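Local coordinates for putative oxidoreductase (Jannaschia sp., PDB 3C24), which is a putative oxidoreductase that probably binds a nicotinamide-type dinucleotide cofactor through its Rossmann-like domain, at residues A[70-75]-A[96-101]; A[115-120]-A[152-157]. One frame throughout, in Å; residues are numbered along the deposited sequence. Where two conformers were deposited one is given.

How the interactions relate
Interaction 1 and interaction 2 are parts of one mixed sheet, and their centres lie about 10 Å apart. Strand 96-99 of interaction 1 is the direct neighbour of strand 117-123 of interaction 2. Probable hydrogen bonds join the two contacts: Val97 N lies 2.8 Å from Thr117 O, and Ile99 N lies 2.8 Å from Phe119 O. The Ile120 side chain also packs on the backbone of strand 96-99, with its CG2 3.6 Å from Ile99 O. Interaction 1 is a parallel pairing of the Rossmann type. Its strands belong to the part that probably binds the dinucleotide, as in Rossmann-fold relatives. Interaction 2 is where the antiparallel strand 148-156 joins the sheet. Along the chain interaction 1 is complete before interaction 2 begins.

Interaction 1 (A[70-75]-A[96-101]); sequences VVVLAL and IVLILD
Leu73 and Leu100 both set CG anti to the carbonyl carbon (chi1 -50° and -54°), whereas Leu98 turns CG anti to its backbone N. The first torsion lays Leu73 obliquely across Val97, with CD1 4.0 Å from CG1 of Val97. On the other face, Leu98 lies alongside Val70 and points the same way, its CD1 4.0 Å from Val70 CG1. Leu100 crosses Val72 at about a right angle, and its CD2 meets Val72 CG1 at 4.0 Å. Between these two layers of side chains the strands run parallel. Val71 N donates to Ile96 O, and Leu73 N to Leu98 O at 2.9 Å, each nearly along the C=O axis. Leu98 N returns a straight bond of 2.8 Å to Val71 O, but from above the carbonyl plane. Beyond Leu73 the strands part. A water donates to Leu73 O at 2.7 Å and accepts from Leu100 N at 2.8 Å, and Ala74 centres an inverse gamma turn. With helix 77-87 the strands form a beta-alpha-beta unit of the Rossmann type. The contact is almost wholly aliphatic and buried; across it the direct polar links are the three backbone bonds, and the water adds one bridge.

Interaction 2 (A[115-120]-A[152-157]); sequences DITYFI and CALMQG
Gln156 places CG in the crowded position between its backbone N and carbonyl carbon (chi1 75°), and the chain beyond is extended. This lays it alongside Tyr118, both pointing the same way, with Gln156 CD 3.6 Å from Tyr118 CD2. The amide and ring planes are 64° apart. NE2 gives a nearly straight bond of 2.9 Å to Ile116 O, which lies in the amide plane, and it also bonds to Arg113 O. An alanine here would lose the amide bonds to both carbonyls and would probably loosen the loop before strand 117-123 and the flank of the Tyr118 ring. Ile116 also takes the crowded first torsion, which brings CD1 over the centre of the Tyr118 ring, 3.7 Å above its plane. The ring's far end is held by a bond from OH to Pro111 O. Strands 117-123 and 148-156 pair antiparallel, and a classic beta bulge breaks the register: Met155 and Gln156 both face Tyr118. Tyr118 O therefore accepts two N-H groups, Gln156 N on a lone pair and Met155 N from above the carbonyl plane at 2.9 Å. Met155, a selenomethionine, is anti at every torsion. It runs beside Tyr118 and makes an oblique Met-aromatic contact, with SE 4.8 Å from the centroid of the Tyr118 ring. On the opposite face of the sheet, Phe119 has CG anti to its backbone N (chi1 -172°). Ala153 O lies over one face of its ring, offset toward the rim, while Leu154 CD1 is at the edge. Cys152 CB reaches Phe119 CZ at 3.5 Å, and its SG makes an edge-on sulfur-aromatic contact. Past the bulge, Gly157 CA sits 3.6 Å from Thr117 OG1, where a side chain would clash; that hydroxyl is hydrogen-bonded to His161 ND1.

Interaction 1 (A[70-75]-A[96-101])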
loop_
_atom_site.group_PDB
_atom_site.type_symbol
_atom_site.label_atom_id
_atom_site.label_comp_id
_atom_site.label_asym_id
_atom_site.label_seq_id
_atom_site.Cartn_x
_atom_site.Cartn_y
_atom_site.Cartn_z
ATOM N N VAL A 70 34.606 7.575 -11.055
ATOM C CA VAL A 70 33.565 7.025 -10.195
ATOM C C VAL A 70 33.613 5.519 -10.336
ATOM O O VAL A 70 33.767 4.995 -11.434
ATOM C CB VAL A 70 32.160 7.539 -10.619
ATOM C CG1 VAL A 70 31.060 7.028 -9.674
ATOM C CG2 VAL A 70 32.133 9.055 -10.675
ATOM N N VAL A 71 33.514 4.835 -9.205
ATOM C CA VAL A 71 33.442 3.361 -9.142
ATOM C C VAL A 71 32.191 2.989 -8.354
ATOM O O VAL A 71 32.067 3.225 -7.155
ATOM C CB VAL A 71 34.677 2.746 -8.494
ATOM C CG1 VAL A 71 34.558 1.227 -8.449
ATOM C CG2 VAL A 71 35.916 3.180 -9.252
ATOM N N VAL A 72 31.269 2.352 -9.068
ATOM C CA VAL A 72 29.974 1.961 -8.562
ATOM C C VAL A 72 29.989 0.512 -8.158
ATOM O O VAL A 72 30.293 -0.388 -8.960
ATOM C CB VAL A 72 28.837 2.181 -9.609
ATOM C CG1 VAL A 72 27.508 1.708 -8.978
ATOM C CG2 VAL A 72 28.755 3.621 -10.064
ATOM N N LEU A 73 29.636 0.266 -6.910
ATOM C CA LEU A 73 29.622 -1.085 -6.370
ATOM C C LEU A 73 28.250 -1.743 -6.501
ATOM O O LEU A 73 27.469 -1.757 -5.558
ATOM C CB LEU A 73 30.068 -1.086 -4.884
ATOM C CG LEU A 73 31.379 -0.325 -4.588
ATOM C CD1 LEU A 73 31.784 -0.572 -3.146
ATOM C CD2 LEU A 73 32.509 -0.752 -5.481
ATOM N N ALA A 74 27.957 -2.240 -7.704
ATOM C CA ALA A 74 26.630 -2.862 -7.995
ATOM C C ALA A 74 26.634 -4.331 -7.580
ATOM O O ALA A 74 26.475 -5.232 -8.408
ATOM C CB ALA A 74 26.276 -2.717 -9.476
ATOM N N LEU A 75 26.891 -4.545 -6.300
ATOM C CA LEU A 75 27.022 -5.870 -5.727
ATOM C C LEU A 75 26.166 -6.026 -4.486
ATOM O O LEU A 75 25.802 -5.030 -3.870
ATOM C CB LEU A 75 28.464 -6.103 -5.344
ATOM C CG LEU A 75 29.411 -6.023 -6.548
ATOM C CD1 LEU A 75 30.817 -5.848 -6.064
ATOM C CD2 LEU A 75 29.241 -7.240 -7.434
ATOM N N ILE A 96 35.503 8.711 -6.566
ATOM C CA ILE A 96 34.222 8.602 -5.875
ATOM C C ILE A 96 33.799 7.131 -5.924
ATOM O O ILE A 96 33.599 6.582 -6.976
ATOM C CB ILE A 96 33.128 9.442 -6.535
ATOM C CG1 ILE A 96 33.417 10.921 -6.390
ATOM C CG2 ILE A 96 31.757 9.185 -5.908
ATOM C CD1 ILE A 96 32.639 11.819 -7.468
ATOM N N VAL A 97 33.783 6.507 -4.764
ATOM C CA VAL A 97 33.299 5.124 -4.574
ATOM C C VAL A 97 31.826 5.239 -4.175
ATOM O O VAL A 97 31.460 5.817 -3.105
ATOM C CB VAL A 97 34.111 4.401 -3.511
ATOM C CG1 VAL A 97 33.481 3.026 -3.221
ATOM C CG2 VAL A 97 35.611 4.305 -3.962
ATOM N N LEU A 98 30.976 4.725 -5.065
ATOM C CA LEU A 98 29.546 4.897 -4.967
ATOM C C LEU A 98 28.851 3.598 -4.574
ATOM O O LEU A 98 28.935 2.574 -5.250
ATOM C CB LEU A 98 29.045 5.478 -6.287
ATOM C CG LEU A 98 27.801 6.366 -6.292
ATOM C CD1 LEU A 98 27.597 7.036 -7.678
ATOM C CD2 LEU A 98 26.603 5.572 -5.850
ATOM N N ILE A 99 28.236 3.692 -3.407
ATOM C CA ILE A 99 27.514 2.568 -2.775
ATOM C C ILE A 99 26.016 2.801 -2.926
ATOM O O ILE A 99 25.515 3.910 -2.780
ATOM C CB ILE A 99 27.907 2.329 -1.278
ATOM C CG1 ILE A 99 29.407 2.519 -0.995
ATOM C CG2 ILE A 99 27.501 0.939 -0.848
ATOM C CD1 ILE A 99 29.796 3.919 -0.441
ATOM N N LEU A 100 25.313 1.722 -3.229
ATOM C CA LEU A 100 23.899 1.796 -3.568
ATOM C C LEU A 100 22.955 1.459 -2.421
ATOM O O LEU A 100 21.756 1.206 -2.646
ATOM C CB LEU A 100 23.636 0.854 -4.761
ATOM C CG LEU A 100 24.512 1.059 -6.015
ATOM C CD1 LEU A 100 24.110 0.154 -7.227
ATOM C CD2 LEU A 100 24.512 2.537 -6.404
ATOM N N ASP A 101 23.499 1.383 -1.218
ATOM C CA ASP A 101 22.754 1.036 -0.025
ATOM C C ASP A 101 23.550 1.469 1.190
ATOM O O ASP A 101 24.766 1.324 1.233
ATOM C CB ASP A 101 22.494 -0.474 0.009
ATOM C CG ASP A 101 21.453 -0.866 1.054
ATOM O OD1 ASP A 101 21.677 -0.723 2.284
ATOM O OD2 ASP A 101 20.390 -1.358 0.645
HETATM O O HOH W 1 26.361 -0.914 -3.264
#

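Interaction 2 (A[115-120]-A[152-157])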
loop_
_atom_site.group_PDB
_atom_site.type_symbol
_atom_site.label_atom_id
_atom_site.label_comp_id
_atom_site.label_asym_id
_atom_site.label_seq_id
_atom_site.Cartn_x
_atom_site.Cartn_y
_atom_site.Cartn_z
ATOM N N ASP A 115 41.392 9.928 1.663
ATOM C CA ASP A 115 41.643 10.703 0.436
ATOM C C ASP A 115 40.848 10.229 -0.770
ATOM O O ASP A 115 41.128 10.627 -1.914
ATOM C CB ASP A 115 43.118 10.730 0.082
ATOM C CG ASP A 115 43.637 9.373 -0.389
ATOM O OD1 ASP A 115 43.288 8.398 0.313
ATOM O OD2 ASP A 115 44.441 9.313 -1.361
ATOM N N ILE A 116 39.781 9.505 -0.487
ATOM C CA ILE A 116 38.779 9.162 -1.506
ATOM C C ILE A 116 37.384 9.615 -0.992
ATOM O O ILE A 116 37.207 9.976 0.169
ATOM C CB ILE A 116 38.787 7.686 -2.003
ATOM C CG1 ILE A 116 38.556 6.667 -0.860
ATOM C CG2 ILE A 116 40.123 7.380 -2.734
ATOM C CD1 ILE A 116 37.130 6.425 -0.449
ATOM N N THR A 117 36.400 9.558 -1.879
ATOM C CA THR A 117 35.042 9.961 -1.565
ATOM C C THR A 117 34.163 8.733 -1.511
ATOM O O THR A 117 34.298 7.836 -2.343
ATOM C CB THR A 117 34.504 10.890 -2.675
ATOM O OG1 THR A 117 35.187 12.150 -2.622
ATOM C CG2 THR A 117 32.972 11.087 -2.576
ATOM N N TYR A 118 33.301 8.694 -0.513
ATOM C CA TYR A 118 32.239 7.695 -0.409
ATOM C C TYR A 118 30.943 8.442 -0.565
ATOM O O TYR A 118 30.667 9.422 0.148
ATOM C CB TYR A 118 32.262 6.964 0.960
ATOM C CG TYR A 118 33.326 5.916 1.137
ATOM C CD1 TYR A 118 33.471 4.897 0.255
ATOM C CD2 TYR A 118 34.069 5.862 2.315
ATOM C CE1 TYR A 118 34.434 3.914 0.462
ATOM C CE2 TYR A 118 35.031 4.886 2.520
ATOM C CZ TYR A 118 35.198 3.912 1.623
ATOM O OH TYR A 118 36.143 2.930 1.886
ATOM N N PHE A 119 30.156 7.967 -1.517
ATOM C CA PHE A 119 28.866 8.523 -1.853
ATOM C C PHE A 119 27.877 7.378 -1.835
ATOM O O PHE A 119 28.132 6.341 -2.420
ATOM C CB PHE A 119 28.922 9.180 -3.225
ATOM C CG PHE A 119 27.673 9.958 -3.580
ATOM C CD1 PHE A 119 26.576 9.328 -4.157
ATOM C CD2 PHE A 119 27.602 11.310 -3.387
ATOM C CE1 PHE A 119 25.431 10.047 -4.459
ATOM C CE2 PHE A 119 26.463 12.002 -3.702
ATOM C CZ PHE A 119 25.394 11.365 -4.260
ATOM N N ILE A 120 26.756 7.626 -1.187
ATOM C CA ILE A 120 25.636 6.643 -1.043
ATOM C C ILE A 120 24.409 7.164 -1.763
ATOM O O ILE A 120 23.976 8.300 -1.573
ATOM C CB ILE A 120 25.277 6.312 0.423
ATOM C CG1 ILE A 120 26.516 6.084 1.276
ATOM C CG2 ILE A 120 24.348 5.121 0.431
ATOM C CD1 ILE A 120 26.181 5.979 2.773
ATOM N N CYS A 152 20.267 10.610 -1.499
ATOM C CA CYS A 152 21.719 10.527 -1.575
ATOM C C CYS A 152 22.388 11.172 -0.398
ATOM O O CYS A 152 21.897 12.149 0.156
ATOM C CB CYS A 152 22.220 11.280 -2.816
ATOM S SG CYS A 152 21.564 10.758 -4.431
ATOM N N ALA A 153 23.557 10.633 -0.064
ATOM C CA ALA A 153 24.392 11.168 0.978
ATOM C C ALA A 153 25.851 11.171 0.616
ATOM O O ALA A 153 26.382 10.211 0.042
ATOM C CB ALA A 153 24.239 10.338 2.241
ATOM N N LEU A 154 26.501 12.278 0.930
ATOM C CA LEU A 154 27.943 12.370 0.849
ATOM C C LEU A 154 28.471 11.863 2.180
ATOM O O LEU A 154 28.346 12.515 3.236
ATOM C CB LEU A 154 28.414 13.799 0.590
ATOM C CG LEU A 154 29.909 14.003 0.410
ATOM C CD1 LEU A 154 30.492 13.195 -0.827
ATOM C CD2 LEU A 154 30.172 15.520 0.249
HETATM N N MSE A 155 29.016 10.648 2.163
HETATM C CA MSE A 155 29.512 10.026 3.404
HETATM C C MSE A 155 30.829 10.640 3.810
HETATM O O MSE A 155 31.107 10.853 4.980
HETATM C CB MSE A 155 29.652 8.507 3.247
HETATM C CG MSE A 155 30.304 7.841 4.419
HETATM SE SE MSE A 155 30.359 5.941 4.049
HETATM C CE MSE A 155 31.414 5.376 5.545
ATOM N N GLN A 156 31.678 10.833 2.823
ATOM C CA GLN A 156 32.944 11.495 3.059
ATOM C C GLN A 156 33.481 12.035 1.753
ATOM O O GLN A 156 33.196 11.533 0.663
ATOM C CB GLN A 156 33.948 10.552 3.735
ATOM C CG GLN A 156 34.532 9.556 2.880
ATOM C CD GLN A 156 35.722 8.855 3.519
ATOM O OE1 GLN A 156 35.591 8.265 4.578
ATOM N NE2 GLN A 156 36.858 8.828 2.811
ATOM N N GLY A 157 34.280 13.072 1.864
ATOM C CA GLY A 157 34.914 13.666 0.684
ATOM C C GLY A 157 34.542 15.107 0.482
ATOM O O GLY A 157 33.725 15.668 1.224
#